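Local coordinates for protein titin (Homo sapiens, PDB 3LCY) that probably serves as a giant scaffold and elastic filament of the muscle sarcomere, represented here by two tandem immunoglobulin domains from its A-band part, at residues 9-14 and 30-35; 101-106 and 177-182. One frame throughout, in Å; residues are numbered along the deposited sequence.

How the interactions relate
Interaction 1 and interaction 2 each belong to one of the two immunoglobulin domains, on opposite sides of the chain's centre. Their own centres are 41 Å apart and their nearest atoms about 22 Å apart, so they do not touch. The contrast is one of bonding: interaction 1 joins neighbouring strands of one sheet through backbone hydrogen bonds, whereas interaction 2 brings strands of two facing sheets together through side chains. Strand 88-103 relates them, since Ile31 of interaction 1 packs on Val89 and Thr91 near its start, and its last residues, 101-103, supply the first half of interaction 2.

Interaction 1. Residues 9-14 and 30-35; sequences GIRKEM and QIVGRP
Arg11 and Lys12 are together set against the single residue Gln30 in a classic beta bulge of an immunoglobulin I-set domain, at the corner the chain turns just beyond the outermost strand 6-10, which runs antiparallel to strand 24-34. Ahead of the bulge, Gly9 and Val32 exchange backbone hydrogen bonds in both directions. At the bulge, Gln30 O takes the N-H of Arg11 at 2.7 Å and, weakly, that of Lys12, while Gln30 N returns a bond to Lys12 O.

Ile10 and Ile31 run alongside each other in the same direction, with their CG1 atoms 4.1 Å apart. Ile31 is buried against Cys80 and Ala82, with Ile10 at the exposed outer side. On the sheet face bearing Gln30 and Val32, the Arg11 side chain bends at chi2 (-79°) and crosses that of Val32 at about a right angle; Val32 CG2 sits 3.9 Å above the guanidinium plane, displaced from the centre of the group. The amino group NZ of Lys12 bonds to Ser28 O. The aliphatic root of that lysine remains against the glutamine, with Lys12 CB 3.5 Å from Gln30 CG.

Interaction 2. Residues 101-106 and 177-182; sequences PQFHPG and VQLSNV
Phe103 and Pro101 meet Val177, Leu179 and Asn181 in a contact between the two facing sheets of the second immunoglobulin domain, made by side chains with no hydrogen bond between the segments. Strand 101-103, the end of the long strand that enters from the first domain, pairs with strand 121-130, whereas strand 177-180 belongs to the sheet across the core. The two short segments approach to 6.8 Å between axes, with an angle of 146° between their directions.

Phe103 and Val177 reach toward each other tip to tip. The CZ atom of Phe103 lies 3.6 Å from Val177 CG1, and Val177 O lies at the ring edge, in the ring plane, 3.5 Å from the same CZ. Leu179 comes to the ring obliquely, its CD2 3.7 Å from Phe103 CE1. At the root of the ring, chi1 (-68°) sets Phe103 CG beside the backbone N, anti to the carbonyl carbon. Val186 and Ala188 of strand 185-195 also touch Phe103.

Further toward the domain junction, Pro101 CB rests 4.0 Å from Leu179 CB. The far part of the pyrrolidine ring crosses the Asn181 side chain obliquely: Pro101 CG is 3.4 Å from Asn181 CG, and Pro101 CD is 3.0 Å from Asn181 OD1. That carboxamide is held by two hydrogen bonds, accepting one at OD1 from Gly184 N and donating one from ND2 to Ala99 O, which positions it beside the proline. The last of these ties the turn after strand 173-180 to the chain arriving from the first domain. The Asn181 hydrogen bonds thus lie at the Pro101 end, while Pro101, Val177 and Leu179 are buried between the facing sheets, as in an immunoglobulin I-set beta-sandwich.

Interaction 1. Residues 9-14 and 30-35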
ATOM      1  N   GLY A   9     -16.204   2.607  27.296  1.00 42.68           N
ATOM      2  CA  GLY A   9     -16.225   4.000  26.911  1.00 41.11           C
ATOM      3  C   GLY A   9     -14.872   4.413  26.398  1.00 40.09           C
ATOM      4  O   GLY A   9     -13.855   4.051  26.963  1.00 39.39           O
ATOM      5  N   ILE A  10     -14.856   5.169  25.318  1.00 38.39           N
ATOM      6  CA  ILE A  10     -13.603   5.607  24.751  1.00 36.65           C
ATOM      7  C   ILE A  10     -13.067   6.834  25.468  1.00 35.55           C
ATOM      8  O   ILE A  10     -13.737   7.840  25.556  1.00 30.96           O
ATOM      9  CB  ILE A  10     -13.774   5.885  23.245  1.00 36.05           C
ATOM     10  CG1 ILE A  10     -14.050   4.574  22.511  1.00 34.97           C
ATOM     11  CG2 ILE A  10     -12.556   6.553  22.677  1.00 30.34           C
ATOM     12  CD1 ILE A  10     -14.777   4.725  21.227  1.00 33.78           C
ATOM     13  N   ARG A  11     -11.845   6.731  25.986  1.00 39.30           N
ATOM     14  CA  ARG A  11     -11.185   7.847  26.658  1.00 40.50           C
ATOM     15  C   ARG A  11     -10.324   8.548  25.631  1.00 37.29           C
ATOM     16  O   ARG A  11     -10.347   9.754  25.506  1.00 40.43           O
ATOM     17  CB  ARG A  11     -10.340   7.365  27.820  1.00 42.09           C
ATOM     18  CG  ARG A  11     -11.138   7.073  29.042  1.00 44.65           C
ATOM     19  CD  ARG A  11     -11.473   8.342  29.765  1.00 49.23           C
ATOM     20  NE  ARG A  11     -12.422   8.123  30.844  1.00 52.97           N
ATOM     21  CZ  ARG A  11     -12.088   7.760  32.072  1.00 57.62           C
ATOM     22  NH1 ARG A  11     -10.828   7.547  32.393  1.00 56.79           N
ATOM     23  NH2 ARG A  11     -13.021   7.596  32.980  1.00 62.14           N
ATOM     24  N   LYS A  12      -9.578   7.756  24.887  1.00 35.29           N
ATOM     25  CA  LYS A  12      -8.757   8.224  23.799  1.00 33.03           C
ATOM     26  C   LYS A  12      -9.072   7.322  22.629  1.00 29.40           C
ATOM     27  O   LYS A  12      -8.933   6.123  22.716  1.00 27.29           O
ATOM     28  CB  LYS A  12      -7.285   8.138  24.178  1.00 36.45           C
ATOM     29  CG  LYS A  12      -6.316   8.598  23.117  1.00 41.95           C
ATOM     30  CD  LYS A  12      -5.774   7.432  22.304  1.00 46.56           C
ATOM     31  CE  LYS A  12      -4.977   7.915  21.102  1.00 48.95           C
ATOM     32  NZ  LYS A  12      -4.520   6.816  20.233  1.00 46.73           N
ATOM     33  N   GLU A  13      -9.531   7.901  21.538  1.00 31.23           N
ATOM     34  CA  GLU A  13      -9.833   7.137  20.344  1.00 32.20           C
ATOM     35  C   GLU A  13      -8.579   6.876  19.535  1.00 26.36           C
ATOM     36  O   GLU A  13      -7.589   7.555  19.692  1.00 28.54           O
ATOM     37  CB  GLU A  13     -10.866   7.859  19.504  1.00 35.39           C
ATOM     38  CG  GLU A  13     -10.387   9.136  18.913  1.00 41.15           C
ATOM     39  CD  GLU A  13     -11.405   9.728  18.011  1.00 50.97           C
ATOM     40  OE1 GLU A  13     -12.591   9.683  18.370  1.00 54.62           O
ATOM     41  OE2 GLU A  13     -11.033  10.223  16.938  1.00 55.03           O
ATOM     42  N   MET A  14      -8.631   5.896  18.658  1.00 24.72           N
ATOM     43  CA  MET A  14      -7.488   5.582  17.827  1.00 23.49           C
ATOM     44  C   MET A  14      -7.160   6.714  16.883  1.00 23.59           C
ATOM     45  O   MET A  14      -8.033   7.404  16.398  1.00 23.69           O
ATOM     46  CB  MET A  14      -7.715   4.305  17.040  1.00 25.51           C
ATOM     47  CG  MET A  14      -7.538   3.068  17.847  1.00 24.18           C
ATOM     48  SD  MET A  14      -7.517   1.637  16.820  1.00 45.25           S
ATOM     49  CE  MET A  14      -5.783   1.481  16.517  1.00 69.20           C
ATOM     50  N   GLN A  30      -7.632   4.151  24.312  1.00 31.61           N
ATOM     51  CA  GLN A  30      -8.087   3.885  25.659  1.00 30.37           C
ATOM     52  C   GLN A  30      -9.561   3.701  25.767  1.00 31.02           C
ATOM     53  O   GLN A  30     -10.293   4.568  25.458  1.00 32.50           O
ATOM     54  CB  GLN A  30      -7.750   5.038  26.541  1.00 33.39           C
ATOM     55  CG  GLN A  30      -6.425   5.525  26.388  1.00 38.27           C
ATOM     56  CD  GLN A  30      -5.945   6.084  27.632  1.00 48.19           C
ATOM     57  OE1 GLN A  30      -6.658   6.141  28.592  1.00 49.95           O
ATOM     58  NE2 GLN A  30      -4.719   6.492  27.650  1.00 54.16           N
ATOM     59  N   ILE A  31      -9.972   2.558  26.259  1.00 30.49           N
ATOM     60  CA  ILE A  31     -11.351   2.229  26.485  1.00 28.09           C
ATOM     61  C   ILE A  31     -11.544   1.654  27.873  1.00 34.74           C
ATOM     62  O   ILE A  31     -10.879   0.751  28.274  1.00 36.82           O
ATOM     63  CB  ILE A  31     -11.824   1.239  25.466  1.00 26.85           C
ATOM     64  CG1 ILE A  31     -11.509   1.739  24.069  1.00 24.78           C
ATOM     65  CG2 ILE A  31     -13.256   1.026  25.596  1.00 24.85           C
ATOM     66  CD1 ILE A  31     -11.488   0.713  23.028  1.00 23.12           C
ATOM     67  N   VAL A  32     -12.475   2.233  28.614  1.00 39.87           N
ATOM     68  CA  VAL A  32     -12.739   1.807  29.976  1.00 40.96           C
ATOM     69  C   VAL A  32     -14.144   1.267  30.180  1.00 46.47           C
ATOM     70  O   VAL A  32     -15.109   1.815  29.666  1.00 51.09           O
ATOM     71  CB  VAL A  32     -12.487   2.959  30.955  1.00 39.38           C
ATOM     72  CG1 VAL A  32     -11.014   3.285  31.009  1.00 38.18           C
ATOM     73  CG2 VAL A  32     -13.267   4.177  30.536  1.00 38.13           C
ATOM     74  N   GLY A  33     -14.244   0.176  30.932  1.00 48.03           N
ATOM     75  CA  GLY A  33     -15.518  -0.447  31.218  1.00 48.65           C
ATOM     76  C   GLY A  33     -15.453  -1.281  32.462  1.00 48.84           C
ATOM     77  O   GLY A  33     -14.390  -1.618  32.882  1.00 49.70           O
ATOM     78  N   ARG A  34     -16.590  -1.587  33.057  1.00 51.15           N
ATOM     79  CA  ARG A  34     -16.686  -2.509  34.164  1.00 51.19           C
ATOM     80  C   ARG A  34     -17.796  -3.415  33.823  1.00 48.51           C
ATOM     81  O   ARG A  34     -18.889  -2.986  33.665  1.00 50.61           O
ATOM     82  CB  ARG A  34     -17.055  -1.781  35.409  1.00 56.90           C
ATOM     83  CG  ARG A  34     -15.995  -0.912  35.948  1.00 62.91           C
ATOM     84  CD  ARG A  34     -16.614   0.225  36.680  1.00 72.64           C
ATOM     85  NE  ARG A  34     -15.640   1.141  37.216  1.00 79.06           N
ATOM     86  CZ  ARG A  34     -15.439   1.322  38.511  1.00 83.59           C
ATOM     87  NH1 ARG A  34     -16.154   0.637  39.391  1.00 83.86           N
ATOM     88  NH2 ARG A  34     -14.528   2.184  38.926  1.00 86.20           N
ATOM     89  N   PRO A  35     -17.526  -4.684  33.682  1.00 46.95           N
ATOM     90  CA  PRO A  35     -16.219  -5.256  33.898  1.00 47.47           C
ATOM     91  C   PRO A  35     -15.229  -4.755  32.862  1.00 47.63           C
ATOM     92  O   PRO A  35     -15.612  -4.123  31.933  1.00 47.90           O
ATOM     93  CB  PRO A  35     -16.485  -6.736  33.721  1.00 45.61           C
ATOM     94  CG  PRO A  35     -17.705  -6.838  33.101  1.00 45.67           C
ATOM     95  CD  PRO A  35     -18.519  -5.728  33.501  1.00 45.17           C
TER

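Interaction 2. Residues 101-106 and 177-182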
ATOM      1  N   PRO A 101      10.867   5.594  -2.932  1.00 25.85           N
ATOM      2  CA  PRO A 101      10.486   4.900  -4.164  1.00 24.27           C
ATOM      3  C   PRO A 101      11.524   3.856  -4.557  1.00 26.91           C
ATOM      4  O   PRO A 101      12.723   4.136  -4.547  1.00 26.88           O
ATOM      5  CB  PRO A 101      10.439   6.030  -5.192  1.00 26.68           C
ATOM      6  CG  PRO A 101      10.076   7.233  -4.389  1.00 27.92           C
ATOM      7  CD  PRO A 101      10.760   7.056  -3.064  1.00 26.01           C
ATOM      8  N   GLN A 102      11.054   2.660  -4.892  1.00 29.17           N
ATOM      9  CA  GLN A 102      11.929   1.538  -5.199  1.00 30.04           C
ATOM     10  C   GLN A 102      11.200   0.538  -6.083  1.00 33.11           C
ATOM     11  O   GLN A 102      10.085   0.126  -5.771  1.00 36.95           O
ATOM     12  CB  GLN A 102      12.363   0.848  -3.905  1.00 32.47           C
ATOM     13  CG  GLN A 102      12.974  -0.530  -4.107  1.00 38.27           C
ATOM     14  CD  GLN A 102      13.023  -1.339  -2.822  1.00 44.74           C
ATOM     15  OE1 GLN A 102      12.397  -0.981  -1.823  1.00 45.45           O
ATOM     16  NE2 GLN A 102      13.765  -2.440  -2.845  1.00 46.92           N
ATOM     17  N   PHE A 103      11.827   0.148  -7.187  1.00 26.52           N
ATOM     18  CA  PHE A 103      11.236  -0.864  -8.049  1.00 25.85           C
ATOM     19  C   PHE A 103      11.181  -2.202  -7.323  1.00 26.28           C
ATOM     20  O   PHE A 103      12.141  -2.609  -6.669  1.00 28.44           O
ATOM     21  CB  PHE A 103      11.985  -0.970  -9.377  1.00 24.49           C
ATOM     22  CG  PHE A 103      11.825   0.240 -10.253  1.00 26.35           C
ATOM     23  CD1 PHE A 103      10.601   0.532 -10.834  1.00 23.04           C
ATOM     24  CD2 PHE A 103      12.897   1.085 -10.497  1.00 27.93           C
ATOM     25  CE1 PHE A 103      10.446   1.645 -11.639  1.00 26.26           C
ATOM     26  CE2 PHE A 103      12.749   2.197 -11.303  1.00 27.09           C
ATOM     27  CZ  PHE A 103      11.522   2.477 -11.874  1.00 29.44           C
ATOM     28  N   HIS A 104      10.043  -2.873  -7.444  1.00 27.60           N
ATOM     29  CA  HIS A 104       9.755  -4.055  -6.642  1.00 35.76           C
ATOM     30  C   HIS A 104      10.714  -5.215  -6.895  1.00 39.52           C
ATOM     31  O   HIS A 104      10.746  -5.773  -7.993  1.00 40.05           O
ATOM     32  CB  HIS A 104       8.312  -4.516  -6.878  1.00 36.95           C
ATOM     33  CG  HIS A 104       7.734  -5.296  -5.737  1.00 39.63           C
ATOM     34  ND1 HIS A 104       8.290  -6.470  -5.278  1.00 38.59           N
ATOM     35  CD2 HIS A 104       6.645  -5.069  -4.964  1.00 39.83           C
ATOM     36  CE1 HIS A 104       7.573  -6.931  -4.270  1.00 37.08           C
ATOM     37  NE2 HIS A 104       6.568  -6.101  -4.059  1.00 38.40           N
ATOM     38  N   PRO A 105      11.496  -5.584  -5.867  1.00 41.43           N
ATOM     39  CA  PRO A 105      12.255  -6.838  -5.906  1.00 44.76           C
ATOM     40  C   PRO A 105      11.299  -8.007  -5.699  1.00 50.94           C
ATOM     41  O   PRO A 105      10.535  -8.015  -4.732  1.00 56.17           O
ATOM     42  CB  PRO A 105      13.207  -6.709  -4.716  1.00 41.99           C
ATOM     43  CG  PRO A 105      12.499  -5.807  -3.766  1.00 39.86           C
ATOM     44  CD  PRO A 105      11.705  -4.844  -4.610  1.00 38.81           C
ATOM     45  N   GLY A 106      11.335  -8.976  -6.605  1.00 51.38           N
ATOM     46  CA  GLY A 106      10.348 -10.040  -6.619  1.00 48.55           C
ATOM     47  C   GLY A 106       9.625 -10.013  -7.949  1.00 48.16           C
ATOM     48  O   GLY A 106       8.962 -10.974  -8.343  1.00 49.78           O
ATOM     49  N   VAL A 177      10.761   4.799 -16.933  1.00 26.12           N
ATOM     50  CA  VAL A 177       9.712   4.913 -15.932  1.00 25.85           C
ATOM     51  C   VAL A 177      10.294   5.547 -14.673  1.00 27.23           C
ATOM     52  O   VAL A 177      11.301   5.078 -14.139  1.00 26.50           O
ATOM     53  CB  VAL A 177       9.089   3.546 -15.599  1.00 25.15           C
ATOM     54  CG1 VAL A 177      10.173   2.535 -15.260  1.00 24.75           C
ATOM     55  CG2 VAL A 177       8.097   3.686 -14.456  1.00 25.23           C
ATOM     56  N   GLN A 178       9.675   6.625 -14.215  1.00 27.53           N
ATOM     57  CA  GLN A 178      10.155   7.340 -13.047  1.00 23.81           C
ATOM     58  C   GLN A 178       9.171   7.388 -11.892  1.00 24.53           C
ATOM     59  O   GLN A 178       7.999   7.672 -12.077  1.00 26.65           O
ATOM     60  CB  GLN A 178      10.527   8.759 -13.459  1.00 27.38           C
ATOM     61  CG  GLN A 178      11.525   9.431 -12.559  1.00 36.29           C
ATOM     62  CD  GLN A 178      12.144  10.635 -13.210  1.00 40.93           C
ATOM     63  OE1 GLN A 178      11.454  11.579 -13.572  1.00 42.64           O
ATOM     64  NE2 GLN A 178      13.454  10.608 -13.371  1.00 43.68           N
ATOM     65  N   LEU A 179       9.672   7.112 -10.698  1.00 25.13           N
ATOM     66  CA  LEU A 179       8.862   7.134  -9.496  1.00 22.23           C
ATOM     67  C   LEU A 179       9.454   8.129  -8.512  1.00 22.67           C
ATOM     68  O   LEU A 179      10.637   8.083  -8.225  1.00 20.74           O
ATOM     69  CB  LEU A 179       8.820   5.747  -8.863  1.00 25.93           C
ATOM     70  CG  LEU A 179       7.941   4.690  -9.529  1.00 31.13           C
ATOM     71  CD1 LEU A 179       8.027   4.794 -11.024  1.00 30.97           C
ATOM     72  CD2 LEU A 179       8.359   3.311  -9.088  1.00 32.21           C
ATOM     73  N   SER A 180       8.635   9.030  -7.989  1.00 25.32           N
ATOM     74  CA  SER A 180       9.152   9.995  -7.029  1.00 26.53           C
ATOM     75  C   SER A 180       8.221  10.431  -5.907  1.00 26.56           C
ATOM     76  O   SER A 180       7.040  10.647  -6.120  1.00 20.53           O
ATOM     77  CB  SER A 180       9.587  11.277  -7.755  1.00 25.55           C
ATOM     78  OG  SER A 180      10.532  11.031  -8.769  1.00 31.03           O
ATOM     79  N   ASN A 181       8.788  10.613  -4.725  1.00 27.04           N
ATOM     80  CA  ASN A 181       8.059  11.060  -3.545  1.00 21.56           C
ATOM     81  C   ASN A 181       8.948  11.962  -2.687  1.00 26.54           C
ATOM     82  O   ASN A 181      10.065  12.271  -3.074  1.00 27.59           O
ATOM     83  CB  ASN A 181       7.430   9.903  -2.763  1.00 16.87           C
ATOM     84  CG  ASN A 181       8.436   9.086  -2.003  1.00 20.75           C
ATOM     85  OD1 ASN A 181       9.550   9.515  -1.760  1.00 20.83           O
ATOM     86  ND2 ASN A 181       8.035   7.897  -1.607  1.00 14.91           N
ATOM     87  N   VAL A 182       8.456  12.399  -1.539  1.00 29.17           N
ATOM     88  CA  VAL A 182       9.234  13.281  -0.679  1.00 29.08           C
ATOM     89  C   VAL A 182      10.552  12.639  -0.271  1.00 31.49           C
ATOM     90  O   VAL A 182      11.567  13.309  -0.175  1.00 37.22           O
ATOM     91  CB  VAL A 182       8.451  13.672   0.583  1.00 26.84           C
ATOM     92  CG1 VAL A 182       7.373  14.665   0.243  1.00 29.77           C
ATOM     93  CG2 VAL A 182       7.852  12.454   1.227  1.00 24.18           C
TER